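Erythrocyte membrane protein 1 (Plasmodium falciparum, PDB 2XU0) probably binds host cell-surface receptors, the part described here being its N-terminal segment and first Duffy-binding-like domain, a domain involved in rosetting. Local coordinates at residues N160-A165 / W265-C270; R194-I199 / I259-I264; K424-I429 / L433-N438. The protein carries 10 engineered substitutions. One frame throughout, in Å; residues are numbered along the deposited sequence. Where two conformers were deposited one is given.

Contact 1: N160-A165 / W265-C270; sequences NVLVTA and WKALTC
The indole of Trp265, the one aromatic ring in the two segments, points away from the joint where Ala165 meets Ala267 and Leu268. One face of that indole carries Thr269 CG2, 3.5 Å above the ring plane and displaced toward the rim. The indole also meets Phe196 of helix 186-204 edge-to-face, and its NE1 donates to Cys295 O. With the bulky ring directed elsewhere, methyl groups and main chain face helix 154-175. The backbones come remarkably near: Ala165 CA lies 4.2 Å from Leu268 CA. Ala165 makes such proximity possible, since its side chain is a lone methyl whose CB sits 3.5 Å from Leu268 N, and the side chain of Leu268 does not point straight at the other helix. Separately, Ala165 CB touches Ala267 CB at 3.9 Å.

Leu268 extends the contact with one branch, its CD1 resting 3.4 Å from Ala165 O. The same oxygen receives an almost straight CA-H...O contact from Leu268, with a CA to O distance of 3.5 Å and an angle of 174° at the hydrogen. One turn earlier, Leu162 brings its CD2 to within 3.7 Å of Ala267 CB, and the same side chain also touches Leu78. No conventional hydrogen bond crosses the interface, which is buried throughout. The arrangement is an instance of close helix-helix packing through small residues, with alanines and a CA-H...O contact at the crossing, and it joins helix 154-175 to the C-terminal end of helix 249-268 in the helical core of the Duffy-binding-like domain.

Contact 2: R194-I199 / I259-I264; sequences RSFADI and INREQI
Phe196, Arg261 and Ile264 form a buried helix-helix joint in the helical Duffy-binding-like domain, where helix 186-204 sends an aromatic ring against helix 249-268. The two helix backbones keep some distance here, with 8.1 Å between Phe196 CA and Ile264 CA, and the phenyl group spans the interval. A chi1 of 178° extends the ring toward helix 249-268, where its edge leads. That edge meets main chain: Arg261 O lies in the ring plane, 3.4 Å from Phe196 CE1 and nearly as near to CZ. Beside it, Ile264 CG2 reaches the same rim, 4.0 Å from Phe196 CE1, and the two side chains cross at about a right angle.

Arg261 meets the CZ and CE2 part of the ring. Its CB approaches Phe196 CZ at 3.9 Å, and a bend at chi3 (-71°) brings NH2 to 3.8 Å from Phe196 CE2. Ring and guanidinium planes are inclined by 55°, so the groups are not stacked. The charge is engaged elsewhere: NE makes a salt bridge with Asp307, and NH2 donates to Thr304 O. Helix 249-268 is kinked here, since the N atoms of Glu262 and Gln263 lack bonds to the preceding turn. Without a hydrogen bond across the interface, the joint relies on apolar contact and on the weakly positive C-H rim of a phenyl ring facing a carbonyl oxygen, a modest attraction that probably favours this in-plane approach.

Contact 3: K424-I429 / L433-N438; sequences KSYSTI and LNLLNN
Two first torsions set up this contact: that of Tyr426 (chi1 -34°), off the usual staggered value, swings the phenol toward Leu435, and that of Ile429 (chi1 174°) places CG1 and CD1 beside Leu433. The setting is a tight connection between consecutive helices in the C-terminal part of the Duffy-binding-like domain. After helix 415-423, a type I beta turn from Ser425 to Thr428 leads into helix 429-437, with Thr428 at the N-cap position although its side chain makes no capping bond.

Near the start of the new helix, Leu433 N donates to Ile429 O over 2.8 Å, an i to i+4 bond. Beside this bond the side chains of the same two residues pack obliquely, Ile429 CD1 lying 3.8 Å from Leu433 CG. Helix 371-407 packs on them, with Tyr398 touching Ile429 and Phe391 touching Leu433; Tyr398 OH is also hydrogen-bonded to Tyr426 O. Val25, in helix 22-39 of the N-terminal segment, touches both Tyr426 and Leu435, so the turn and helix 429-437 both pack against helix 22-39 there.

Leu435 meets the phenol with both branches. CD2 lies along the outer part of the ring, 3.6 Å from Tyr426 CE1, whereas CD1 makes a CH-pi contact over the face, 3.8 Å from the ring centroid and 12° off the ring normal.

Contacts 1 and 2 belong to one buried core and share helix 249-268, whose C-terminal end meets helix 154-175 and which meets helix 186-204 a turn or two earlier; their centres are 8 Å apart, and Phe196 of contact 2 touches Leu268 of contact 1. Small methyl groups bring the helix backbones close in contact 1, whereas an aromatic ring bridges a wider interval in contact 2. Contact 3 is partly buried and local, joining a turn to the helix that follows it, and it alone includes a hydrogen bond between its segments. Its centre lies about 33 Å from that of contact 1, on the opposite side of the chain's centre.

Contact 1: N160-A165 / W265-C270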
loop_
_atom_site.group_PDB
_atom_site.type_symbol
_atom_site.label_atom_id
_atom_site.label_comp_id
_atom_site.label_asym_id
_atom_site.label_seq_id
_atom_site.Cartn_x
_atom_site.Cartn_y
_atom_site.Cartn_z
ATOM N N ASN A 160 5.172 -11.267 -21.204
ATOM C CA ASN A 160 3.917 -10.633 -20.764
ATOM C C ASN A 160 4.029 -9.897 -19.428
ATOM O O ASN A 160 3.584 -8.754 -19.322
ATOM C CB ASN A 160 2.786 -11.667 -20.708
ATOM C CG ASN A 160 2.405 -12.164 -22.078
ATOM O OD1 ASN A 160 2.876 -13.205 -22.544
ATOM N ND2 ASN A 160 1.584 -11.401 -22.770
ATOM N N VAL A 161 4.663 -10.540 -18.425
ATOM C CA VAL A 161 4.861 -9.971 -17.086
ATOM C C VAL A 161 5.762 -8.739 -17.118
ATOM O O VAL A 161 5.494 -7.765 -16.417
ATOM C CB VAL A 161 5.279 -11.051 -16.034
ATOM C CG1 VAL A 161 5.506 -10.417 -14.648
ATOM C CG2 VAL A 161 4.215 -12.155 -15.941
ATOM N N LEU A 162 6.802 -8.750 -17.971
ATOM C CA LEU A 162 7.689 -7.579 -18.118
ATOM C C LEU A 162 6.912 -6.419 -18.710
ATOM O O LEU A 162 7.067 -5.288 -18.255
ATOM C CB LEU A 162 8.929 -7.880 -18.974
ATOM C CG LEU A 162 9.976 -8.870 -18.441
ATOM C CD1 LEU A 162 11.205 -8.827 -19.310
ATOM C CD2 LEU A 162 10.389 -8.578 -17.012
ATOM N N VAL A 163 5.998 -6.714 -19.663
ATOM C CA VAL A 163 5.119 -5.701 -20.292
ATOM C C VAL A 163 4.217 -5.093 -19.201
ATOM O O VAL A 163 4.074 -3.869 -19.145
ATOM C CB VAL A 163 4.313 -6.309 -21.496
ATOM C CG1 VAL A 163 3.256 -5.326 -22.041
ATOM C CG2 VAL A 163 5.258 -6.770 -22.620
ATOM N N THR A 164 3.660 -5.946 -18.282
ATOM C CA THR A 164 2.810 -5.462 -17.175
ATOM C C THR A 164 3.635 -4.512 -16.275
ATOM O O THR A 164 3.202 -3.393 -15.974
ATOM C CB THR A 164 2.286 -6.687 -16.361
ATOM O OG1 THR A 164 1.508 -7.550 -17.185
ATOM C CG2 THR A 164 1.504 -6.293 -15.136
ATOM N N ALA A 165 4.832 -4.969 -15.867
ATOM C CA ALA A 165 5.744 -4.210 -15.002
ATOM C C ALA A 165 6.112 -2.855 -15.586
ATOM O O ALA A 165 5.931 -1.829 -14.920
ATOM C CB ALA A 165 6.988 -5.046 -14.698
ATOM N N TRP A 265 11.624 -6.724 -11.618
ATOM C CA TRP A 265 11.917 -5.456 -10.912
ATOM C C TRP A 265 12.572 -4.462 -11.876
ATOM O O TRP A 265 12.304 -3.265 -11.774
ATOM C CB TRP A 265 12.849 -5.683 -9.712
ATOM C CG TRP A 265 13.181 -4.399 -8.968
ATOM C CD1 TRP A 265 14.343 -3.691 -9.034
ATOM C CD2 TRP A 265 12.295 -3.637 -8.137
ATOM N NE1 TRP A 265 14.224 -2.517 -8.331
ATOM C CE2 TRP A 265 12.997 -2.490 -7.720
ATOM C CE3 TRP A 265 10.975 -3.831 -7.678
ATOM C CZ2 TRP A 265 12.419 -1.526 -6.892
ATOM C CZ3 TRP A 265 10.404 -2.872 -6.864
ATOM C CH2 TRP A 265 11.130 -1.759 -6.443
ATOM N N LYS A 266 13.490 -4.968 -12.760
ATOM C CA LYS A 266 14.197 -4.158 -13.768
ATOM C C LYS A 266 13.166 -3.542 -14.716
ATOM O O LYS A 266 13.150 -2.338 -14.871
ATOM C CB LYS A 266 15.244 -5.014 -14.521
ATOM C CG LYS A 266 16.208 -4.186 -15.355
ATOM C CD LYS A 266 17.348 -5.005 -15.942
ATOM C CE LYS A 266 18.210 -4.127 -16.827
ATOM N NZ LYS A 266 19.260 -4.903 -17.544
ATOM N N ALA A 267 12.231 -4.344 -15.265
ATOM C CA ALA A 267 11.170 -3.802 -16.121
ATOM C C ALA A 267 10.302 -2.762 -15.374
ATOM O O ALA A 267 10.054 -1.663 -15.884
ATOM C CB ALA A 267 10.311 -4.936 -16.658
ATOM N N LEU A 268 9.882 -3.090 -14.137
ATOM C CA LEU A 268 9.056 -2.196 -13.333
ATOM C C LEU A 268 9.667 -0.819 -13.132
ATOM O O LEU A 268 8.934 0.171 -13.042
ATOM C CB LEU A 268 8.709 -2.859 -11.965
ATOM C CG LEU A 268 7.802 -2.048 -10.989
ATOM C CD1 LEU A 268 6.356 -1.894 -11.534
ATOM C CD2 LEU A 268 7.771 -2.715 -9.626
ATOM N N THR A 269 11.007 -0.763 -13.008
ATOM C CA THR A 269 11.736 0.489 -12.778
ATOM C C THR A 269 12.274 1.158 -14.075
ATOM O O THR A 269 12.943 2.183 -13.959
ATOM C CB THR A 269 12.883 0.280 -11.793
ATOM O OG1 THR A 269 13.682 -0.785 -12.302
ATOM C CG2 THR A 269 12.415 0.012 -10.377
ATOM N N CYS A 270 11.968 0.615 -15.282
ATOM C CA CYS A 270 12.368 1.202 -16.595
ATOM C C CYS A 270 12.213 2.741 -16.621
ATOM O O CYS A 270 13.132 3.447 -17.033
ATOM C CB CYS A 270 11.611 0.555 -17.764
ATOM S SG CYS A 270 12.149 -1.115 -18.203
#

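Contact 2: R194-I199 / I259-I264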
loop_
_atom_site.group_PDB
_atom_site.type_symbol
_atom_site.label_atom_id
_atom_site.label_comp_id
_atom_site.label_asym_id
_atom_site.label_seq_id
_atom_site.Cartn_x
_atom_site.Cartn_y
_atom_site.Cartn_z
ATOM N N ARG A 194 5.369 -1.723 -3.670
ATOM C CA ARG A 194 4.024 -2.188 -3.338
ATOM C C ARG A 194 3.344 -2.846 -4.513
ATOM O O ARG A 194 2.687 -3.858 -4.318
ATOM C CB ARG A 194 3.179 -1.063 -2.766
ATOM C CG ARG A 194 3.654 -0.629 -1.410
ATOM C CD ARG A 194 2.799 0.516 -1.000
ATOM N NE ARG A 194 3.073 0.921 0.367
ATOM C CZ ARG A 194 3.078 2.180 0.763
ATOM N NH1 ARG A 194 2.842 3.154 -0.106
ATOM N NH2 ARG A 194 3.315 2.480 2.024
ATOM N N SER A 195 3.524 -2.297 -5.742
ATOM C CA SER A 195 2.973 -2.873 -6.965
ATOM C C SER A 195 3.711 -4.135 -7.331
ATOM O O SER A 195 3.097 -5.094 -7.762
ATOM C CB SER A 195 3.017 -1.858 -8.114
ATOM O OG SER A 195 1.931 -0.967 -7.955
ATOM N N PHE A 196 5.049 -4.129 -7.189
ATOM C CA PHE A 196 5.913 -5.293 -7.446
ATOM C C PHE A 196 5.412 -6.470 -6.616
ATOM O O PHE A 196 5.310 -7.605 -7.121
ATOM C CB PHE A 196 7.338 -4.964 -6.999
ATOM C CG PHE A 196 8.361 -6.059 -7.152
ATOM C CD1 PHE A 196 8.710 -6.537 -8.411
ATOM C CD2 PHE A 196 9.086 -6.509 -6.053
ATOM C CE1 PHE A 196 9.765 -7.459 -8.564
ATOM C CE2 PHE A 196 10.122 -7.444 -6.197
ATOM C CZ PHE A 196 10.432 -7.938 -7.444
ATOM N N ALA A 197 5.117 -6.194 -5.340
ATOM C CA ALA A 197 4.585 -7.214 -4.397
ATOM C C ALA A 197 3.184 -7.738 -4.816
ATOM O O ALA A 197 2.960 -8.946 -4.799
ATOM C CB ALA A 197 4.555 -6.656 -2.986
ATOM N N ASP A 198 2.286 -6.845 -5.264
ATOM C CA ASP A 198 0.967 -7.258 -5.754
ATOM C C ASP A 198 1.094 -8.105 -7.033
ATOM O O ASP A 198 0.385 -9.102 -7.167
ATOM C CB ASP A 198 0.029 -6.040 -5.971
ATOM C CG ASP A 198 -0.585 -5.461 -4.701
ATOM O OD1 ASP A 198 -0.615 -6.171 -3.670
ATOM O OD2 ASP A 198 -1.051 -4.310 -4.741
ATOM N N ILE A 199 2.028 -7.728 -7.957
ATOM C CA ILE A 199 2.292 -8.475 -9.200
ATOM C C ILE A 199 2.769 -9.864 -8.883
ATOM O O ILE A 199 2.290 -10.838 -9.478
ATOM C CB ILE A 199 3.232 -7.712 -10.189
ATOM C CG1 ILE A 199 2.454 -6.505 -10.822
ATOM C CG2 ILE A 199 3.725 -8.672 -11.288
ATOM C CD1 ILE A 199 3.359 -5.308 -11.425
ATOM N N ILE A 259 12.608 -16.937 -9.264
ATOM C CA ILE A 259 13.621 -17.019 -10.302
ATOM C C ILE A 259 13.647 -15.793 -11.204
ATOM O O ILE A 259 14.730 -15.306 -11.537
ATOM C CB ILE A 259 13.527 -18.372 -11.066
ATOM C CG1 ILE A 259 14.074 -19.531 -10.189
ATOM C CG2 ILE A 259 14.279 -18.323 -12.414
ATOM C CD1 ILE A 259 13.382 -20.915 -10.461
ATOM N N ASN A 260 12.470 -15.257 -11.555
ATOM C CA ASN A 260 12.395 -14.132 -12.475
ATOM C C ASN A 260 12.183 -12.782 -11.850
ATOM O O ASN A 260 12.132 -11.798 -12.584
ATOM C CB ASN A 260 11.321 -14.414 -13.538
ATOM C CG ASN A 260 11.655 -15.607 -14.397
ATOM O OD1 ASN A 260 12.451 -15.519 -15.326
ATOM N ND2 ASN A 260 11.144 -16.762 -14.036
ATOM N N ARG A 261 12.037 -12.706 -10.515
ATOM C CA ARG A 261 11.736 -11.438 -9.826
ATOM C C ARG A 261 12.699 -10.297 -10.119
ATOM O O ARG A 261 12.277 -9.153 -10.174
ATOM C CB ARG A 261 11.519 -11.634 -8.309
ATOM C CG ARG A 261 12.789 -11.998 -7.532
ATOM C CD ARG A 261 12.497 -12.360 -6.087
ATOM N NE ARG A 261 12.099 -11.204 -5.277
ATOM C CZ ARG A 261 12.936 -10.414 -4.621
ATOM N NH1 ARG A 261 14.247 -10.620 -4.691
ATOM N NH2 ARG A 261 12.474 -9.419 -3.885
ATOM N N GLU A 262 13.987 -10.616 -10.331
ATOM C CA GLU A 262 15.016 -9.623 -10.605
ATOM C C GLU A 262 14.769 -8.864 -11.904
ATOM O O GLU A 262 14.814 -7.646 -11.873
ATOM C CB GLU A 262 16.400 -10.267 -10.581
ATOM C CG GLU A 262 17.500 -9.248 -10.787
ATOM C CD GLU A 262 18.877 -9.862 -10.912
ATOM O OE1 GLU A 262 19.547 -9.608 -11.939
ATOM O OE2 GLU A 262 19.290 -10.586 -9.979
ATOM N N GLN A 263 14.507 -9.569 -13.023
ATOM C CA GLN A 263 14.190 -8.975 -14.344
ATOM C C GLN A 263 12.865 -8.223 -14.264
ATOM O O GLN A 263 12.742 -7.110 -14.801
ATOM C CB GLN A 263 14.028 -10.053 -15.425
ATOM C CG GLN A 263 15.119 -11.088 -15.514
ATOM C CD GLN A 263 14.810 -12.069 -16.609
ATOM O OE1 GLN A 263 14.819 -11.725 -17.799
ATOM N NE2 GLN A 263 14.510 -13.309 -16.225
ATOM N N ILE A 264 11.873 -8.810 -13.561
ATOM C CA ILE A 264 10.573 -8.160 -13.356
ATOM C C ILE A 264 10.773 -6.784 -12.670
ATOM O O ILE A 264 10.213 -5.782 -13.134
ATOM C CB ILE A 264 9.557 -9.104 -12.638
ATOM C CG1 ILE A 264 9.147 -10.270 -13.599
ATOM C CG2 ILE A 264 8.282 -8.310 -12.165
ATOM C CD1 ILE A 264 8.823 -11.705 -12.926
#

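Contact 3: K424-I429 / L433-N438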
loop_
_atom_site.group_PDB
_atom_site.type_symbol
_atom_site.label_atom_id
_atom_site.label_comp_id
_atom_site.label_asym_id
_atom_site.label_seq_id
_atom_site.Cartn_x
_atom_site.Cartn_y
_atom_site.Cartn_z
ATOM N N LYS A 424 8.568 -11.786 17.774
ATOM C CA LYS A 424 8.739 -10.382 18.133
ATOM C C LYS A 424 7.474 -9.970 18.938
ATOM O O LYS A 424 6.683 -10.844 19.289
ATOM C CB LYS A 424 9.004 -9.550 16.874
ATOM C CG LYS A 424 10.190 -10.101 16.088
ATOM C CD LYS A 424 10.465 -9.376 14.776
ATOM C CE LYS A 424 11.755 -9.847 14.131
ATOM N NZ LYS A 424 11.679 -11.261 13.661
ATOM N N SER A 425 7.285 -8.710 19.301
ATOM C CA SER A 425 6.095 -8.406 20.131
ATOM C C SER A 425 4.676 -8.474 19.461
ATOM O O SER A 425 3.658 -8.548 20.166
ATOM C CB SER A 425 6.283 -7.078 20.866
ATOM O OG SER A 425 6.629 -6.004 20.004
ATOM N N TYR A 426 4.639 -8.567 18.125
ATOM C CA TYR A 426 3.483 -8.395 17.247
ATOM C C TYR A 426 2.286 -9.359 17.222
ATOM O O TYR A 426 1.351 -9.104 16.469
ATOM C CB TYR A 426 3.932 -7.897 15.874
ATOM C CG TYR A 426 5.133 -6.982 16.009
ATOM C CD1 TYR A 426 5.042 -5.773 16.697
ATOM C CD2 TYR A 426 6.390 -7.381 15.565
ATOM C CE1 TYR A 426 6.167 -4.985 16.929
ATOM C CE2 TYR A 426 7.513 -6.573 15.749
ATOM C CZ TYR A 426 7.399 -5.384 16.447
ATOM O OH TYR A 426 8.501 -4.579 16.641
ATOM N N SER A 427 2.205 -10.336 18.139
ATOM C CA SER A 427 0.996 -11.178 18.229
ATOM C C SER A 427 -0.165 -10.342 18.805
ATOM O O SER A 427 -1.333 -10.614 18.534
ATOM C CB SER A 427 1.244 -12.401 19.101
ATOM O OG SER A 427 1.614 -13.506 18.295
ATOM N N THR A 428 0.184 -9.313 19.591
ATOM C CA THR A 428 -0.718 -8.332 20.191
ATOM C C THR A 428 -1.035 -7.317 19.092
ATOM O O THR A 428 -0.106 -6.823 18.443
ATOM C CB THR A 428 -0.001 -7.644 21.379
ATOM O OG1 THR A 428 0.705 -8.610 22.167
ATOM C CG2 THR A 428 -0.945 -6.848 22.259
ATOM N N ILE A 429 -2.336 -7.017 18.854
ATOM C CA ILE A 429 -2.745 -6.031 17.847
ATOM C C ILE A 429 -2.177 -4.663 18.221
ATOM O O ILE A 429 -1.717 -3.942 17.345
ATOM C CB ILE A 429 -4.282 -6.021 17.533
ATOM C CG1 ILE A 429 -4.719 -4.864 16.581
ATOM C CG2 ILE A 429 -5.119 -5.995 18.792
ATOM C CD1 ILE A 429 -4.186 -4.878 15.119
ATOM N N LEU A 433 -0.157 -2.095 15.950
ATOM C CA LEU A 433 -0.682 -0.757 15.729
ATOM C C LEU A 433 0.369 0.338 15.974
ATOM O O LEU A 433 0.355 1.341 15.259
ATOM C CB LEU A 433 -2.011 -0.467 16.480
ATOM C CG LEU A 433 -3.254 -1.256 16.013
ATOM C CD1 LEU A 433 -4.479 -0.937 16.885
ATOM C CD2 LEU A 433 -3.604 -0.962 14.571
ATOM N N ASN A 434 1.313 0.095 16.904
ATOM C CA ASN A 434 2.451 0.979 17.199
ATOM C C ASN A 434 3.329 1.094 15.963
ATOM O O ASN A 434 3.844 2.166 15.703
ATOM C CB ASN A 434 3.329 0.430 18.355
ATOM C CG ASN A 434 2.707 0.359 19.727
ATOM O OD1 ASN A 434 3.128 -0.438 20.573
ATOM N ND2 ASN A 434 1.735 1.215 20.011
ATOM N N LEU A 435 3.488 0.006 15.192
ATOM C CA LEU A 435 4.275 0.026 13.945
ATOM C C LEU A 435 3.609 0.961 12.914
ATOM O O LEU A 435 4.312 1.689 12.200
ATOM C CB LEU A 435 4.405 -1.392 13.354
ATOM C CG LEU A 435 5.069 -2.477 14.218
ATOM C CD1 LEU A 435 5.263 -3.778 13.416
ATOM C CD2 LEU A 435 6.368 -1.989 14.890
ATOM N N LEU A 436 2.258 0.951 12.857
ATOM C CA LEU A 436 1.508 1.813 11.946
ATOM C C LEU A 436 1.696 3.271 12.344
ATOM O O LEU A 436 1.914 4.106 11.463
ATOM C CB LEU A 436 0.014 1.423 11.849
ATOM C CG LEU A 436 -0.299 0.008 11.340
ATOM C CD1 LEU A 436 -1.778 -0.211 11.321
ATOM C CD2 LEU A 436 0.331 -0.277 9.946
ATOM N N ASN A 437 1.674 3.562 13.654
ATOM C CA ASN A 437 1.962 4.902 14.223
ATOM C C ASN A 437 3.331 5.400 13.780
ATOM O O ASN A 437 3.530 6.598 13.601
ATOM C CB ASN A 437 1.967 4.853 15.779
ATOM C CG ASN A 437 0.598 4.669 16.386
ATOM O OD1 ASN A 437 -0.412 4.661 15.671
ATOM N ND2 ASN A 437 0.528 4.451 17.709
ATOM N N ASN A 438 4.269 4.470 13.611
ATOM C CA ASN A 438 5.666 4.770 13.291
ATOM C C ASN A 438 5.965 4.978 11.835
ATOM O O ASN A 438 7.123 5.193 11.515
ATOM C CB ASN A 438 6.563 3.659 13.823
ATOM C CG ASN A 438 6.626 3.580 15.311
ATOM O OD1 ASN A 438 6.482 4.581 16.002
ATOM N ND2 ASN A 438 6.876 2.382 15.821
#